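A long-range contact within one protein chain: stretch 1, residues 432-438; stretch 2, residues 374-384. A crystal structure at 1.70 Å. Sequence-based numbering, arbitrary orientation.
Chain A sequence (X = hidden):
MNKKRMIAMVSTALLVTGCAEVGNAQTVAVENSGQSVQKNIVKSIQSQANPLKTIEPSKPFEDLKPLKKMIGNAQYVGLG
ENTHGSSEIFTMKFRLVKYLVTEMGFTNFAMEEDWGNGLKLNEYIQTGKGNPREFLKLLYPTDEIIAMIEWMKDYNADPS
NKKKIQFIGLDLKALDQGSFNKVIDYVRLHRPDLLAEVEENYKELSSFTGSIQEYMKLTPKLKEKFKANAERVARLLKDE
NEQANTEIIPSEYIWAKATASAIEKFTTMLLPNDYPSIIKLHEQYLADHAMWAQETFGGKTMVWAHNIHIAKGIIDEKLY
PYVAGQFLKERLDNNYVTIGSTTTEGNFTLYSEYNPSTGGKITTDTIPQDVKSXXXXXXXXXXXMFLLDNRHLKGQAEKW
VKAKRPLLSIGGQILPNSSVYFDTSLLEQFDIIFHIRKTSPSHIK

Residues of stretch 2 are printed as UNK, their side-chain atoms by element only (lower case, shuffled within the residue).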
ATOM      1  N   ILE A 432       8.176   6.189 -11.642  1.00 16.46           N
ATOM      2  CA  ILE A 432       7.450   5.608 -12.759  1.00 16.70           C
ATOM      3  C   ILE A 432       5.951   5.736 -12.529  1.00 16.73           C
ATOM      4  O   ILE A 432       5.493   5.824 -11.392  1.00 17.61           O
ATOM      5  CB  ILE A 432       7.780   4.091 -12.862  1.00 16.85           C
ATOM      6  CG1 ILE A 432       9.275   3.896 -13.046  1.00 14.96           C
ATOM      7  CG2 ILE A 432       7.025   3.439 -14.020  1.00 16.01           C
ATOM      8  CD1 ILE A 432       9.741   2.492 -12.738  1.00 15.29           C
ATOM      9  N   ILE A 433       5.189   5.766 -13.612  1.00 18.54           N
ATOM     10  CA  ILE A 433       3.743   5.808 -13.491  1.00 15.97           C
ATOM     11  C   ILE A 433       3.146   4.881 -14.531  1.00 16.67           C
ATOM     12  O   ILE A 433       3.763   4.608 -15.563  1.00 16.49           O
ATOM     13  CB  ILE A 433       3.140   7.231 -13.735  1.00 16.37           C
ATOM     14  CG1 ILE A 433       3.483   7.721 -15.143  1.00 16.62           C
ATOM     15  CG2 ILE A 433       3.639   8.200 -12.683  1.00 16.76           C
ATOM     16  CD1 ILE A 433       2.639   8.896 -15.582  1.00 21.54           C
ATOM     17  N   PHE A 434       1.976   4.334 -14.224  1.00 16.29           N
ATOM     18  CA  PHE A 434       1.252   3.526 -15.197  1.00 17.04           C
ATOM     19  C   PHE A 434      -0.067   4.257 -15.343  1.00 17.52           C
ATOM     20  O   PHE A 434      -0.805   4.464 -14.376  1.00 18.17           O
ATOM     21  CB  PHE A 434       1.074   2.050 -14.771  1.00 16.11           C
ATOM     22  CG  PHE A 434       0.235   1.827 -13.533  1.00 15.81           C
ATOM     23  CD1 PHE A 434      -1.109   1.455 -13.631  1.00 12.63           C
ATOM     24  CD2 PHE A 434       0.812   1.918 -12.271  1.00 14.23           C
ATOM     25  CE1 PHE A 434      -1.861   1.171 -12.485  1.00 14.18           C
ATOM     26  CE2 PHE A 434       0.068   1.638 -11.125  1.00 13.48           C
ATOM     27  CZ  PHE A 434      -1.266   1.263 -11.229  1.00 17.04           C
ATOM     28  N   HIS A 435      -0.325   4.701 -16.566  1.00 16.67           N
ATOM     29  CA  HIS A 435      -1.528   5.448 -16.859  1.00 17.82           C
ATOM     30  C   HIS A 435      -2.602   4.596 -17.515  1.00 15.95           C
ATOM     31  O   HIS A 435      -2.309   3.754 -18.368  1.00 15.59           O
ATOM     32  CB  HIS A 435      -1.192   6.632 -17.777  1.00 16.74           C
ATOM     33  CG  HIS A 435      -2.328   7.580 -17.979  1.00 19.60           C
ATOM     34  ND1 HIS A 435      -2.788   8.414 -16.981  1.00 20.94           N
ATOM     35  CD2 HIS A 435      -3.121   7.814 -19.054  1.00 21.18           C
ATOM     36  CE1 HIS A 435      -3.813   9.114 -17.430  1.00 23.40           C
ATOM     37  NE2 HIS A 435      -4.036   8.766 -18.688  1.00 22.48           N
ATOM     38  N   ILE A 436      -3.840   4.800 -17.072  1.00 17.54           N
ATOM     39  CA  ILE A 436      -5.011   4.129 -17.630  1.00 16.86           C
ATOM     40  C   ILE A 436      -5.984   5.275 -17.888  1.00 18.13           C
ATOM     41  O   ILE A 436      -6.632   5.771 -16.967  1.00 18.33           O
ATOM     42  CB  ILE A 436      -5.664   3.126 -16.641  1.00 16.48           C
ATOM     43  CG1 ILE A 436      -4.668   2.027 -16.271  1.00 17.50           C
ATOM     44  CG2 ILE A 436      -6.925   2.522 -17.280  1.00 18.43           C
ATOM     45  CD1 ILE A 436      -5.231   0.953 -15.348  1.00 15.73           C
ATOM     46  N   ARG A 437      -6.076   5.711 -19.140  1.00 18.37           N
ATOM     47  CA  ARG A 437      -6.940   6.837 -19.483  1.00 19.63           C
ATOM     48  C   ARG A 437      -8.350   6.750 -18.903  1.00 19.09           C
ATOM     49  O   ARG A 437      -8.754   7.596 -18.106  1.00 19.77           O
ATOM     50  CB  ARG A 437      -7.028   6.988 -21.002  1.00 21.19           C
ATOM     51  CG  ARG A 437      -7.775   8.226 -21.452  1.00 25.18           C
ATOM     52  CD  ARG A 437      -8.006   8.186 -22.949  1.00 29.03           C
ATOM     53  NE  ARG A 437      -6.753   8.194 -23.700  1.00 29.79           N
ATOM     54  CZ  ARG A 437      -6.655   7.857 -24.980  1.00 30.45           C
ATOM     55  NH1 ARG A 437      -7.735   7.478 -25.648  1.00 30.32           N
ATOM     56  NH2 ARG A 437      -5.480   7.911 -25.595  1.00 30.77           N
ATOM     57  N   LYS A 438      -9.106   5.740 -19.311  1.00 19.29           N
ATOM     58  CA  LYS A 438     -10.467   5.592 -18.816  1.00 20.34           C
ATOM     59  C   LYS A 438     -10.608   4.474 -17.797  1.00 18.72           C
ATOM     60  O   LYS A 438     -10.141   3.350 -18.006  1.00 20.32           O
ATOM     61  CB  LYS A 438     -11.446   5.352 -19.976  1.00 23.37           C
ATOM     62  CG  LYS A 438     -11.609   6.536 -20.921  1.00 26.76           C
ATOM     63  CD  LYS A 438     -12.711   6.298 -21.954  1.00 30.51           C
ATOM     64  CE  LYS A 438     -12.887   7.506 -22.871  1.00 32.21           C
ATOM     65  NZ  LYS A 438     -14.043   7.344 -23.810  1.00 35.77           N
ATOM     66  N   UNK A 374      -1.628  16.834 -14.659  1.00 23.89           N
ATOM     67  CA  UNK A 374      -0.774  15.872 -15.353  1.00 23.42           C
ATOM     68  C   UNK A 374      -1.711  14.839 -15.970  1.00 22.64           C
ATOM     69  O   UNK A 374      -1.472  14.339 -17.065  1.00 23.52           O
ATOM     70  c   UNK A 374       1.084  16.404 -12.400  1.00 22.47           C
ATOM     71  c   UNK A 374       3.145  17.645 -12.556  1.00 24.75           C
ATOM     72  c   UNK A 374       2.055  17.206 -11.804  1.00 22.30           C
ATOM     73  c   UNK A 374       3.256  17.280 -13.893  1.00 22.27           C
ATOM     74  c   UNK A 374       0.147  15.150 -14.360  1.00 22.92           C
ATOM     75  c   UNK A 374       1.185  16.030 -13.738  1.00 22.04           C
ATOM     76  c   UNK A 374       2.279  16.476 -14.477  1.00 22.44           C
ATOM     77  N   UNK A 375      -2.784  14.538 -15.241  1.00 24.26           N
ATOM     78  CA  UNK A 375      -3.771  13.547 -15.653  1.00 23.42           C
ATOM     79  C   UNK A 375      -4.434  13.797 -16.996  1.00 24.71           C
ATOM     80  O   UNK A 375      -4.565  12.885 -17.809  1.00 24.27           O
ATOM     81  o   UNK A 375      -4.181  11.733 -12.996  1.00 24.31           O
ATOM     82  c   UNK A 375      -4.832  13.419 -14.567  1.00 23.11           C
ATOM     83  n   UNK A 375      -3.803  13.874 -12.434  1.00 19.33           N
ATOM     84  c   UNK A 375      -4.250  12.937 -13.257  1.00 21.13           C
ATOM     85  N   UNK A 376      -4.864  15.026 -17.239  1.00 25.83           N
ATOM     86  CA  UNK A 376      -5.506  15.297 -18.509  1.00 27.27           C
ATOM     87  C   UNK A 376      -4.521  15.341 -19.661  1.00 24.33           C
ATOM     88  O   UNK A 376      -4.870  14.997 -20.788  1.00 23.39           O
ATOM     89  o   UNK A 376     -11.538  14.745 -16.963  1.00 38.50           O
ATOM     90  c   UNK A 376      -9.428  15.680 -16.319  1.00 37.28           C
ATOM     91  c   UNK A 376     -10.309  15.257 -17.305  1.00 37.02           C
ATOM     92  c   UNK A 376      -9.944  15.310 -18.638  1.00 38.23           C
ATOM     93  c   UNK A 376      -8.165  16.151 -16.680  1.00 35.58           C
ATOM     94  c   UNK A 376      -8.681  15.783 -18.985  1.00 36.50           C
ATOM     95  c   UNK A 376      -7.770  16.201 -18.017  1.00 35.98           C
ATOM     96  c   UNK A 376      -6.353  16.565 -18.404  1.00 31.66           C
ATOM     97  N   UNK A 377      -3.284  15.734 -19.378  1.00 24.61           N
ATOM     98  CA  UNK A 377      -2.262  15.771 -20.418  1.00 24.57           C
ATOM     99  C   UNK A 377      -1.933  14.327 -20.799  1.00 24.04           C
ATOM    100  O   UNK A 377      -1.732  14.009 -21.968  1.00 24.59           O
ATOM    101  c   UNK A 377       0.101  16.421 -21.010  1.00 27.90           C
ATOM    102  c   UNK A 377      -0.970  16.475 -19.932  1.00 26.03           C
ATOM    103  o   UNK A 377      -1.253  17.847 -19.622  1.00 28.80           O
ATOM    104  N   UNK A 378      -1.894  13.449 -19.801  1.00 24.43           N
ATOM    105  CA  UNK A 378      -1.602  12.041 -20.044  1.00 22.39           C
ATOM    106  C   UNK A 378      -2.710  11.417 -20.888  1.00 21.96           C
ATOM    107  O   UNK A 378      -2.462  10.506 -21.684  1.00 22.59           O
ATOM    108  c   UNK A 378      -1.474  11.286 -18.716  1.00 22.37           C
ATOM    109  c   UNK A 378       1.013  11.036 -18.612  1.00 22.54           C
ATOM    110  c   UNK A 378      -0.359  10.853 -16.514  1.00 22.28           C
ATOM    111  c   UNK A 378      -0.218  11.549 -17.874  1.00 21.65           C
ATOM    112  N   UNK A 379      -3.932  11.918 -20.710  1.00 20.03           N
ATOM    113  CA  UNK A 379      -5.066  11.403 -21.456  1.00 23.22           C
ATOM    114  C   UNK A 379      -4.991  11.745 -22.932  1.00 23.15           C
ATOM    115  O   UNK A 379      -5.621  11.085 -23.760  1.00 24.33           O
ATOM    116  N   UNK A 380      -4.212  12.773 -23.253  1.00 24.11           N
ATOM    117  CA  UNK A 380      -4.033  13.233 -24.632  1.00 24.53           C
ATOM    118  C   UNK A 380      -3.124  12.294 -25.421  1.00 25.49           C
ATOM    119  O   UNK A 380      -3.258  12.167 -26.640  1.00 24.51           O
ATOM    120  c   UNK A 380      -3.430  14.642 -24.643  1.00 25.71           C
ATOM    121  n   UNK A 380      -7.670  17.336 -25.078  1.00 32.68           N
ATOM    122  c   UNK A 380      -6.419  17.084 -24.311  1.00 31.52           C
ATOM    123  c   UNK A 380      -5.569  15.966 -24.902  1.00 29.99           C
ATOM    124  c   UNK A 380      -4.336  15.714 -24.048  1.00 27.78           C
ATOM    125  N   UNK A 381      -2.197  11.649 -24.719  1.00 23.66           N
ATOM    126  CA  UNK A 381      -1.272  10.718 -25.343  1.00 23.11           C
ATOM    127  C   UNK A 381      -2.068   9.637 -26.058  1.00 21.40           C
ATOM    128  O   UNK A 381      -2.990   9.056 -25.482  1.00 21.41           O
ATOM    129  c   UNK A 381       0.538   9.051 -24.939  1.00 22.49           C
ATOM    130  c   UNK A 381       0.430  11.156 -23.585  1.00 21.32           C
ATOM    131  c   UNK A 381      -0.375  10.072 -24.288  1.00 21.83           C
ATOM    132  N   UNK A 382      -1.717   9.346 -27.324  1.00 22.58           N
ATOM    133  CA  UNK A 382      -2.436   8.327 -28.091  1.00 22.36           C
ATOM    134  C   UNK A 382      -2.283   6.866 -27.688  1.00 21.65           C
ATOM    135  O   UNK A 382      -2.224   5.990 -28.542  1.00 20.67           O
ATOM    136  c   UNK A 382      -0.713  10.020 -28.170  1.00 22.81           C
ATOM    137  c   UNK A 382      -0.602   9.075 -29.367  1.00 23.77           C
ATOM    138  c   UNK A 382      -1.992   8.603 -29.531  1.00 22.95           C
ATOM    139  N   UNK A 383      -2.211   6.611 -26.385  1.00 21.06           N
ATOM    140  CA  UNK A 383      -2.138   5.252 -25.862  1.00 21.97           C
ATOM    141  C   UNK A 383      -3.178   5.192 -24.756  1.00 20.80           C
ATOM    142  O   UNK A 383      -3.202   6.067 -23.892  1.00 23.27           O
ATOM    143  c   UNK A 383       2.479   4.320 -27.989  1.00 23.87           C
ATOM    144  c   UNK A 383      -0.775   4.936 -25.249  1.00 20.82           C
ATOM    145  c   UNK A 383       1.597   5.317 -26.002  1.00 22.31           C
ATOM    146  c   UNK A 383       0.190   3.960 -27.371  1.00 20.48           C
ATOM    147  c   UNK A 383       1.246   3.741 -28.249  1.00 23.15           C
ATOM    148  c   UNK A 383       2.655   5.109 -26.869  1.00 23.54           C
ATOM    149  o   UNK A 383       3.543   4.114 -28.837  1.00 25.15           O
ATOM    150  c   UNK A 383       0.351   4.748 -26.234  1.00 21.26           C
ATOM    151  N   UNK A 384      -4.040   4.183 -24.787  1.00 20.98           N
ATOM    152  CA  UNK A 384      -5.066   4.040 -23.757  1.00 21.95           C
ATOM    153  C   UNK A 384      -4.432   3.707 -22.409  1.00 22.45           C
ATOM    154  O   UNK A 384      -4.946   4.095 -21.365  1.00 21.62           O
ATOM    155  n   UNK A 384      -8.452   3.566 -27.739  1.00 31.38           N
ATOM    156  c   UNK A 384      -7.735   2.153 -25.825  1.00 28.51           C
ATOM    157  c   UNK A 384      -6.063   2.951 -24.150  1.00 24.18           C
ATOM    158  c   UNK A 384      -7.043   3.372 -25.240  1.00 25.41           C
ATOM    159  c   UNK A 384      -8.875   2.547 -26.744  1.00 30.50           C
TER
HETATM  160  O   HOH W   1      -4.137   8.159 -22.333  1.00 20.03           O
HETATM  161  O   HOH W   2      -8.241   3.362 -21.341  1.00 24.50           O

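Position 374, in the helix, has one carbon leading to a ring of six carbons and no heteroatom. It does not touch stretch 1. An all-carbon six-ring means phenylalanine, Phe374.

Position 375 has two side-chain carbons, the second carrying one oxygen and one nitrogen: an amide on a short stem. Its backbone O lies 3.9 Å from CE1 of His435, so the main chain comes closer to the strand than the side chain does. This is Asn375.

At 376 a single carbon bears a six-carbon ring with one oxygen at its far end, and CA-to-CB points away from the strand. The phenol identifies Tyr376.

Position 377 is small: one carbon carrying an oxygen and a carbon. It too points away and makes no contact, and the branching at CB gives Thr377.

Four carbons, forked at the second, stand at 378. The CB lies over one face of the His435 ring, 3.4 Å from CE1 and 3.5 Å from the ring centroid, only 12° off the normal, a CH-pi contact. A fork one carbon beyond CB means leucine; one branch of Leu378, CD1, meets CD1 of Ile433 at 3.7 Å.

Position 379 has no side-chain atoms and is therefore Gly379. Here the backbones draw near, its CA 5.3 Å from that of Arg437. Its N is 3.7 Å from His435 NE2, and its O is 3.1 Å from Arg437 NE. A CB built here would sit about 4.0 Å from Arg437 CG, an ordinary contact distance that shows no clash.

At 380 four carbons run in a row to a nitrogen, and CA-to-CB points away from the strand: Lys380.

Position 381 shows one carbon carrying two more, the compact fork of Val381. Its contribution is its carbonyl: Arg437 NH2 donates a hydrogen bond to Val381 O at 2.7 Å.

Three carbons at 382 close a ring onto the backbone nitrogen, which only proline does. The CA of Pro382 lies 4.0 Å from Arg437 NH2, near the guanidinium plane.

Position 383 again pairs one carbon with a six-ring and a terminal oxygen, and the ring's end leads away. For Tyr383, too, the backbone faces the arginine, with O 3.4 Å from Arg437 NH2.

Last, 384 is a row of four carbons ending in nitrogen, Lys384. Its side chain points away at CB, yet its CG comes within 4.2 Å of Arg437 NH1, while its O accepts a hydrogen bond from Arg437 N at 3.0 Å.

The contact has two parts. Inside, Ile433 and His435, alternate residues of one strand, both point toward the helix and pack on Leu378, which offers CB to the ring and CD1 to the isoleucine. At the corner, Arg437, t at chi1 and chi2 and bent at chi3 (m), meets main-chain carbonyls from the helix end and the loop after it. Water 1 accepts from Arg437 NE at 3.0 Å, with Leu378 O at 3.0 Å and Tyr383 O at 2.8 Å among more acceptors than it has protons.

Stretch 2 (374-384) FNYTLGKVPYK
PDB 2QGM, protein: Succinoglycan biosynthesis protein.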